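Local atomic coordinates of B-agarase (Agarivorans gilvus, PDB entry 5Z6P), a protein that hydrolyses agarose as a beta-agarase of glycoside hydrolase family 50, probably cleaving its beta-galactosidic linkages. Residues A150-Y153 / S159-C162; Y380-F385 / V389-T394; Q558-N563 / V584-L589. All coordinates share one frame; numbering follows the deposited sequence.

Contact 1: A150-Y153 / S159-C162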
# COMPACT_ATOMS: atom_id res chain seq x y z
N ALA A 150 8.47 -20.53 9.43
CA ALA A 150 7.25 -20.26 10.17
C ALA A 150 6.06 -20.12 9.23
O ALA A 150 6.21 -19.62 8.12
CB ALA A 150 7.42 -19.00 11.00
N CYS A 151 4.88 -20.54 9.67
CA CYS A 151 3.69 -20.43 8.85
C CYS A 151 3.38 -18.98 8.49
O CYS A 151 3.67 -18.07 9.27
CB CYS A 151 2.48 -21.07 9.54
SG CYS A 151 1.75 -20.16 10.93
N ASN A 152 2.81 -18.77 7.31
CA ASN A 152 2.46 -17.43 6.84
C ASN A 152 1.66 -17.50 5.54
O ASN A 152 1.76 -18.49 4.81
CB ASN A 152 3.72 -16.60 6.63
CG ASN A 152 4.52 -17.08 5.44
OD1 ASN A 152 4.32 -16.62 4.32
ND2 ASN A 152 5.44 -18.01 5.67
N TYR A 153 0.91 -16.45 5.25
CA TYR A 153 0.18 -16.34 3.98
C TYR A 153 0.74 -15.20 3.11
O TYR A 153 0.02 -14.59 2.31
CB TYR A 153 -1.31 -16.11 4.22
CG TYR A 153 -2.05 -17.29 4.79
CD1 TYR A 153 -2.63 -18.24 3.96
CD2 TYR A 153 -2.20 -17.44 6.16
CE1 TYR A 153 -3.32 -19.31 4.48
CE2 TYR A 153 -2.89 -18.50 6.69
CZ TYR A 153 -3.45 -19.44 5.85
OH TYR A 153 -4.14 -20.51 6.38
N SER A 159 3.85 -20.10 0.55
CA SER A 159 3.27 -19.94 1.87
C SER A 159 3.12 -21.30 2.56
O SER A 159 2.95 -22.33 1.92
CB SER A 159 1.91 -19.25 1.78
OG SER A 159 2.02 -17.94 1.27
N ASN A 160 3.22 -21.29 3.88
CA ASN A 160 2.83 -22.44 4.67
C ASN A 160 1.68 -21.99 5.55
O ASN A 160 1.89 -21.28 6.52
CB ASN A 160 3.99 -22.98 5.52
CG ASN A 160 5.33 -22.86 4.83
OD1 ASN A 160 5.70 -23.68 3.99
ND2 ASN A 160 6.10 -21.85 5.22
N PRO A 161 0.45 -22.39 5.22
CA PRO A 161 -0.72 -21.83 5.88
C PRO A 161 -0.69 -21.97 7.40
O PRO A 161 -0.34 -23.02 7.92
CB PRO A 161 -1.88 -22.63 5.28
CG PRO A 161 -1.27 -23.84 4.74
CD PRO A 161 0.07 -23.42 4.24
N CYS A 162 -1.01 -20.88 8.09
CA CYS A 162 -1.33 -20.92 9.51
C CYS A 162 -2.75 -21.43 9.67
O CYS A 162 -3.58 -21.24 8.77
CB CYS A 162 -1.21 -19.54 10.16
SG CYS A 162 0.42 -18.84 10.10
O HOH W 1 -0.49 -16.84 0.10
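Ser159 lies against the backbone of Asn152 and Tyr153, its CB 3.1 Å from Asn152 O. Its OG accepts a hydrogen bond from a water that also reaches Tyr153 O weakly, and it has further partners in Ser155 and Gly156 of the intervening loop. Asn160 contributes its backbone: Asn152 N donates to Asn160 O at 2.8 Å, with the donor tilted 32° from the carbonyl plane. The Asn152 amide turns back on its own segment, where ND2 binds Ala150 O in the carbonyl plane. Its OD1 is held by Ser155 and Ala154, so both ends of this buried amide are satisfied. Pro161 comes next and sets its CA over one face of the Tyr153 ring, 4.0 Å from the centroid, a CH-pi contact. Its CB reaches the phenol end, 3.6 Å from Tyr153 CZ. Cys162 makes two links, a hydrogen bond and the disulfide. Its carbonyl O accepts from Tyr153 OH at 2.6 Å, in the carbonyl plane. Its SG is bonded to Cys151 SG at 2.0 Å, with chi3 at 97°, close to the relaxed value for a disulfide. Cys151 holds SG between its backbone N and carbonyl carbon (chi1 74°), while Cys162 SG is anti to its own carbonyl carbon; with these torsions the two sulfurs meet. The arrangement is a disulfide-closed loop between strands 135-140 and 168-174, within the agarase CBM-like domain.

Contact 2: Y380-F385 / V389-T394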
# COMPACT_ATOMS: atom_id res chain seq x y z
N TYR A 380 -1.74 -16.62 -18.67
CA TYR A 380 -0.44 -17.24 -18.46
C TYR A 380 0.60 -16.21 -18.04
O TYR A 380 0.72 -15.14 -18.63
CB TYR A 380 0.00 -17.97 -19.73
CG TYR A 380 1.40 -18.54 -19.68
CD1 TYR A 380 1.68 -19.67 -18.93
CD2 TYR A 380 2.43 -17.96 -20.40
CE1 TYR A 380 2.96 -20.21 -18.89
CE2 TYR A 380 3.71 -18.49 -20.37
CZ TYR A 380 3.97 -19.62 -19.61
OH TYR A 380 5.23 -20.15 -19.56
N MET A 381 1.36 -16.52 -17.03
CA MET A 381 2.40 -15.65 -16.52
C MET A 381 3.74 -16.30 -16.75
O MET A 381 3.87 -17.46 -16.55
CB MET A 381 2.16 -15.31 -15.02
CG MET A 381 3.31 -15.57 -14.04
SD MET A 381 3.25 -15.05 -12.31
CE MET A 381 4.18 -16.35 -11.59
N ARG A 382 4.70 -15.53 -17.17
CA ARG A 382 6.06 -15.99 -17.35
C ARG A 382 6.94 -14.80 -17.19
O ARG A 382 6.99 -13.92 -18.00
CB ARG A 382 6.33 -16.68 -18.67
CG ARG A 382 7.70 -17.32 -18.72
CD ARG A 382 7.88 -18.24 -19.90
NE ARG A 382 9.24 -18.57 -20.19
CZ ARG A 382 9.78 -19.71 -19.90
NH1 ARG A 382 11.01 -19.94 -20.19
NH2 ARG A 382 9.10 -20.63 -19.31
N GLU A 383 7.63 -14.81 -16.08
CA GLU A 383 8.51 -13.76 -15.67
C GLU A 383 9.93 -14.19 -15.44
O GLU A 383 10.21 -15.20 -14.87
CB GLU A 383 7.99 -13.25 -14.37
CG GLU A 383 7.92 -11.78 -14.32
CD GLU A 383 6.52 -11.30 -14.30
OE1 GLU A 383 5.86 -11.65 -13.33
OE2 GLU A 383 6.10 -10.59 -15.24
N LEU A 384 10.83 -13.37 -15.89
CA LEU A 384 12.22 -13.61 -15.70
C LEU A 384 12.74 -12.64 -14.66
O LEU A 384 12.46 -11.47 -14.68
CB LEU A 384 12.97 -13.26 -16.95
CG LEU A 384 13.56 -14.27 -17.87
CD1 LEU A 384 12.86 -15.57 -17.67
CD2 LEU A 384 13.29 -13.69 -19.24
N PHE A 385 13.53 -13.16 -13.76
CA PHE A 385 14.19 -12.30 -12.79
C PHE A 385 15.35 -12.96 -12.10
O PHE A 385 15.20 -13.96 -11.47
CB PHE A 385 13.15 -11.88 -11.74
CG PHE A 385 13.64 -10.95 -10.68
CD1 PHE A 385 14.67 -10.07 -10.91
CD2 PHE A 385 13.02 -10.93 -9.45
CE1 PHE A 385 15.09 -9.20 -9.92
CE2 PHE A 385 13.44 -10.06 -8.45
CZ PHE A 385 14.47 -9.19 -8.68
N VAL A 389 13.41 -18.10 -13.83
CA VAL A 389 12.14 -17.99 -14.53
C VAL A 389 11.01 -18.47 -13.65
O VAL A 389 11.09 -19.52 -13.09
CB VAL A 389 12.16 -18.84 -15.81
CG1 VAL A 389 12.26 -20.28 -15.45
CG2 VAL A 389 10.89 -18.65 -16.60
N GLU A 390 9.97 -17.70 -13.55
CA GLU A 390 8.80 -18.06 -12.79
C GLU A 390 7.55 -17.94 -13.69
O GLU A 390 7.34 -16.95 -14.31
CB GLU A 390 8.67 -17.17 -11.59
CG GLU A 390 7.80 -17.74 -10.50
CD GLU A 390 7.28 -16.69 -9.57
OE1 GLU A 390 6.51 -17.03 -8.67
OE2 GLU A 390 7.63 -15.52 -9.73
N GLN A 391 6.73 -18.98 -13.73
CA GLN A 391 5.59 -19.02 -14.60
C GLN A 391 4.42 -19.83 -14.14
O GLN A 391 4.52 -20.57 -13.21
CB GLN A 391 6.03 -19.62 -15.95
CG GLN A 391 6.29 -21.11 -15.93
CD GLN A 391 6.32 -21.81 -17.28
OE1 GLN A 391 6.26 -21.22 -18.33
NE2 GLN A 391 6.39 -23.09 -17.23
N GLY A 392 3.31 -19.68 -14.85
CA GLY A 392 2.16 -20.50 -14.57
C GLY A 392 0.89 -20.06 -15.25
O GLY A 392 0.73 -18.92 -15.65
N GLU A 393 -0.03 -21.00 -15.38
CA GLU A 393 -1.38 -20.69 -15.80
C GLU A 393 -2.04 -19.81 -14.74
O GLU A 393 -1.79 -19.99 -13.56
CB GLU A 393 -2.17 -21.97 -16.01
CG GLU A 393 -3.61 -21.78 -16.36
CD GLU A 393 -4.38 -23.08 -16.40
OE1 GLU A 393 -4.95 -23.47 -15.36
OE2 GLU A 393 -4.42 -23.71 -17.47
N THR A 394 -2.87 -18.87 -15.17
CA THR A 394 -3.65 -18.07 -14.24
C THR A 394 -5.12 -18.14 -14.56
O THR A 394 -5.52 -18.60 -15.64
CB THR A 394 -3.22 -16.59 -14.25
OG1 THR A 394 -3.52 -16.00 -15.52
CG2 THR A 394 -1.74 -16.45 -13.94
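Arg382 runs extended from a CG anti to its backbone N (chi1 -171°), and Val389 swings CG2 anti to its own N. These torsions lay the guanidinium flat over a methyl group. Val389 CG2 sits 3.6 Å from Arg382 CZ, over the centre of one face. Gln391 differs: its CG lies between N and the carbonyl carbon (chi1 73°). Its chain then runs alongside Arg382, pointing the same way. Arg382 NH2 lies near Gln391 OE1, but that oxygen is modelled too close to Tyr380 OH, so the bond is doubtful. On the sheet face that carries Tyr380, Arg382, Val389 and Gln391, Leu384 CD1 meets Val389 CG2 at 3.8 Å. The opposite sheet face carries Met381 and Glu390, with Met381 CE 3.7 Å from Glu390 CD. Glu390 OE1 is hydrogen-bonded to Tyr321 OH of strand 315-325. The strands run antiparallel and are joined by two pairs of backbone bonds. Met381 N binds Gly392 O at 2.8 Å, and Gly392 N returns to Met381 O. Glu383 N to Glu390 O and Glu390 N to Glu383 O are both 2.8 Å and nearly straight. Strand 389-394 is also bonded to strand 315-325, so it is the middle one of three. The chemistry implies that backbone bonds fix the register, while side chains add mainly van der Waals contact, between Leu384 and Val389 and between apolar groups and flat parts of polar ones.

Contact 3: Q558-N563 / V584-L589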
# COMPACT_ATOMS: atom_id res chain seq x y z
N GLN A 558 38.75 18.96 4.57
CA GLN A 558 38.58 19.56 5.90
C GLN A 558 37.20 19.24 6.48
O GLN A 558 37.07 18.82 7.62
CB GLN A 558 38.77 21.07 5.81
CG GLN A 558 39.12 21.78 7.12
CD GLN A 558 40.00 20.94 8.04
OE1 GLN A 558 39.56 20.49 9.11
NE2 GLN A 558 41.24 20.71 7.62
N SER A 559 36.18 19.44 5.67
CA SER A 559 34.79 19.23 6.07
C SER A 559 34.44 17.75 6.21
O SER A 559 33.80 17.35 7.18
CB SER A 559 33.87 19.92 5.08
OG SER A 559 32.54 19.46 5.19
N TRP A 560 34.86 16.93 5.24
CA TRP A 560 34.53 15.51 5.23
C TRP A 560 35.48 14.67 6.08
O TRP A 560 35.19 13.51 6.34
CB TRP A 560 34.55 14.96 3.80
CG TRP A 560 33.38 15.32 3.00
CD1 TRP A 560 32.50 16.34 3.22
CD2 TRP A 560 32.91 14.65 1.83
NE1 TRP A 560 31.54 16.35 2.27
CE2 TRP A 560 31.76 15.33 1.39
CE3 TRP A 560 33.37 13.55 1.10
CZ2 TRP A 560 31.06 14.93 0.27
CZ3 TRP A 560 32.67 13.15 -0.02
CH2 TRP A 560 31.52 13.85 -0.43
N GLN A 561 36.60 15.26 6.50
CA GLN A 561 37.68 14.54 7.17
C GLN A 561 38.17 13.40 6.29
O GLN A 561 38.29 12.26 6.74
CB GLN A 561 37.23 14.03 8.55
CG GLN A 561 36.92 15.13 9.57
CD GLN A 561 38.14 15.97 9.96
OE1 GLN A 561 39.27 15.63 9.63
NE2 GLN A 561 37.89 17.08 10.65
N THR A 562 38.42 13.72 5.03
CA THR A 562 38.93 12.77 4.04
C THR A 562 40.30 13.22 3.54
O THR A 562 40.75 14.30 3.87
CB THR A 562 37.97 12.64 2.84
OG1 THR A 562 37.71 13.94 2.29
CG2 THR A 562 36.65 11.96 3.26
N ASN A 563 40.96 12.38 2.74
CA ASN A 563 42.26 12.75 2.18
C ASN A 563 42.27 12.62 0.66
O ASN A 563 43.17 12.01 0.10
CB ASN A 563 43.40 11.87 2.74
CG ASN A 563 43.35 11.71 4.25
OD1 ASN A 563 43.25 10.60 4.76
ND2 ASN A 563 43.44 12.81 4.97
N VAL A 584 26.42 14.90 5.85
CA VAL A 584 24.97 14.67 5.75
C VAL A 584 24.28 15.90 5.17
O VAL A 584 23.38 15.77 4.35
CB VAL A 584 24.36 14.29 7.12
CG1 VAL A 584 22.85 14.32 7.07
CG2 VAL A 584 24.85 12.89 7.53
N GLU A 585 24.70 17.10 5.57
CA GLU A 585 24.24 18.31 4.88
C GLU A 585 24.48 18.21 3.37
O GLU A 585 23.60 18.53 2.58
CB GLU A 585 24.95 19.56 5.43
CG GLU A 585 24.39 20.07 6.76
CD GLU A 585 25.41 20.92 7.53
OE1 GLU A 585 25.19 21.17 8.73
OE2 GLU A 585 26.42 21.34 6.94
N ASP A 586 25.66 17.74 2.98
CA ASP A 586 25.98 17.55 1.57
C ASP A 586 25.13 16.44 0.92
O ASP A 586 24.67 16.60 -0.20
CB ASP A 586 27.49 17.25 1.40
CG ASP A 586 28.36 18.49 1.66
OD1 ASP A 586 27.85 19.60 1.46
OD2 ASP A 586 29.52 18.35 2.08
N TYR A 587 24.91 15.32 1.61
CA TYR A 587 24.03 14.28 1.07
C TYR A 587 22.66 14.86 0.75
O TYR A 587 22.07 14.54 -0.28
CB TYR A 587 23.87 13.09 2.04
CG TYR A 587 25.16 12.39 2.45
CD1 TYR A 587 26.29 12.45 1.66
CD2 TYR A 587 25.21 11.65 3.62
CE1 TYR A 587 27.47 11.81 2.04
CE2 TYR A 587 26.35 11.02 4.01
CZ TYR A 587 27.48 11.09 3.22
OH TYR A 587 28.61 10.46 3.64
N ALA A 588 22.16 15.72 1.64
CA ALA A 588 20.87 16.38 1.42
C ALA A 588 20.86 17.23 0.15
O ALA A 588 19.92 17.16 -0.64
CB ALA A 588 20.52 17.23 2.63
N LEU A 589 21.88 18.06 -0.04
CA LEU A 589 22.01 18.85 -1.26
C LEU A 589 22.00 17.95 -2.51
O LEU A 589 21.33 18.24 -3.48
CB LEU A 589 23.30 19.67 -1.24
CG LEU A 589 23.47 20.77 -0.19
CD1 LEU A 589 24.88 21.36 -0.28
CD2 LEU A 589 22.42 21.86 -0.35
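This contact belongs to a helical region of the part of the chain related to beta-galactosidases, where the C-terminal end of helix 553-560 meets the early part of helix 581-609. A single side-chain pair carries it. Trp560, near the C-terminal end of its helix, donates from NE1 to Asp586 OD2 at 2.8 Å. The bond is nearly straight, 175° at the hydrogen. OD2 lies in the plane of the indole, at its edge, and accepts the N-H with its anti lone pair, on the side away from OD1. The indole and carboxylate planes are turned 45° against each other. Trp560 has CG anti to its carbonyl carbon (chi1 -76°), and this carries the indole across to the other helix. Asp586 already points its CB toward Trp560. The backbones stay well apart, with Trp560 CA and Asp586 CA 9.5 Å from each other, so the two side chains span the gap. Ser559 OG comes only to 4.5 Å from Asp586 OD2, and both are hydrogen-bonded to Tyr550 OH of helix 537-550. That helix also supplies Lys549, which forms a salt bridge with Asp586 OD1. Leu546 touches both Trp560 and Asp586, and Leu529 of helix 523-530 packs on the indole. The buried carboxylate is thus gripped on OD2 by the indole N-H and by Tyr550, and on OD1 by lysine. This set of partners would be expected to stabilise its negative charge. It also fixes the rotation of the carboxylate and ties three helices together at one acid.

Overall arrangement
The three contacts follow one another along the chain and share no helix or strand. Contacts 1 and 2 lie nearest each other, about 22 Å between centres and 10 Å between nearest atoms, without touching. The centre of contact 3 is about 46 Å from the centre of either. It is the buried one, although far from the centre of the chain. Contacts 1 and 2 are partly buried, and three of the touching residues in contact 2 are exposed. Their chemistry differs with the elements they join. Contact 1 closes an irregular loop with a covalent bond. Contact 2 depends on regular backbone pairing. Contact 3 joins separate helices through one polar side-chain pair and buries far less surface than the others.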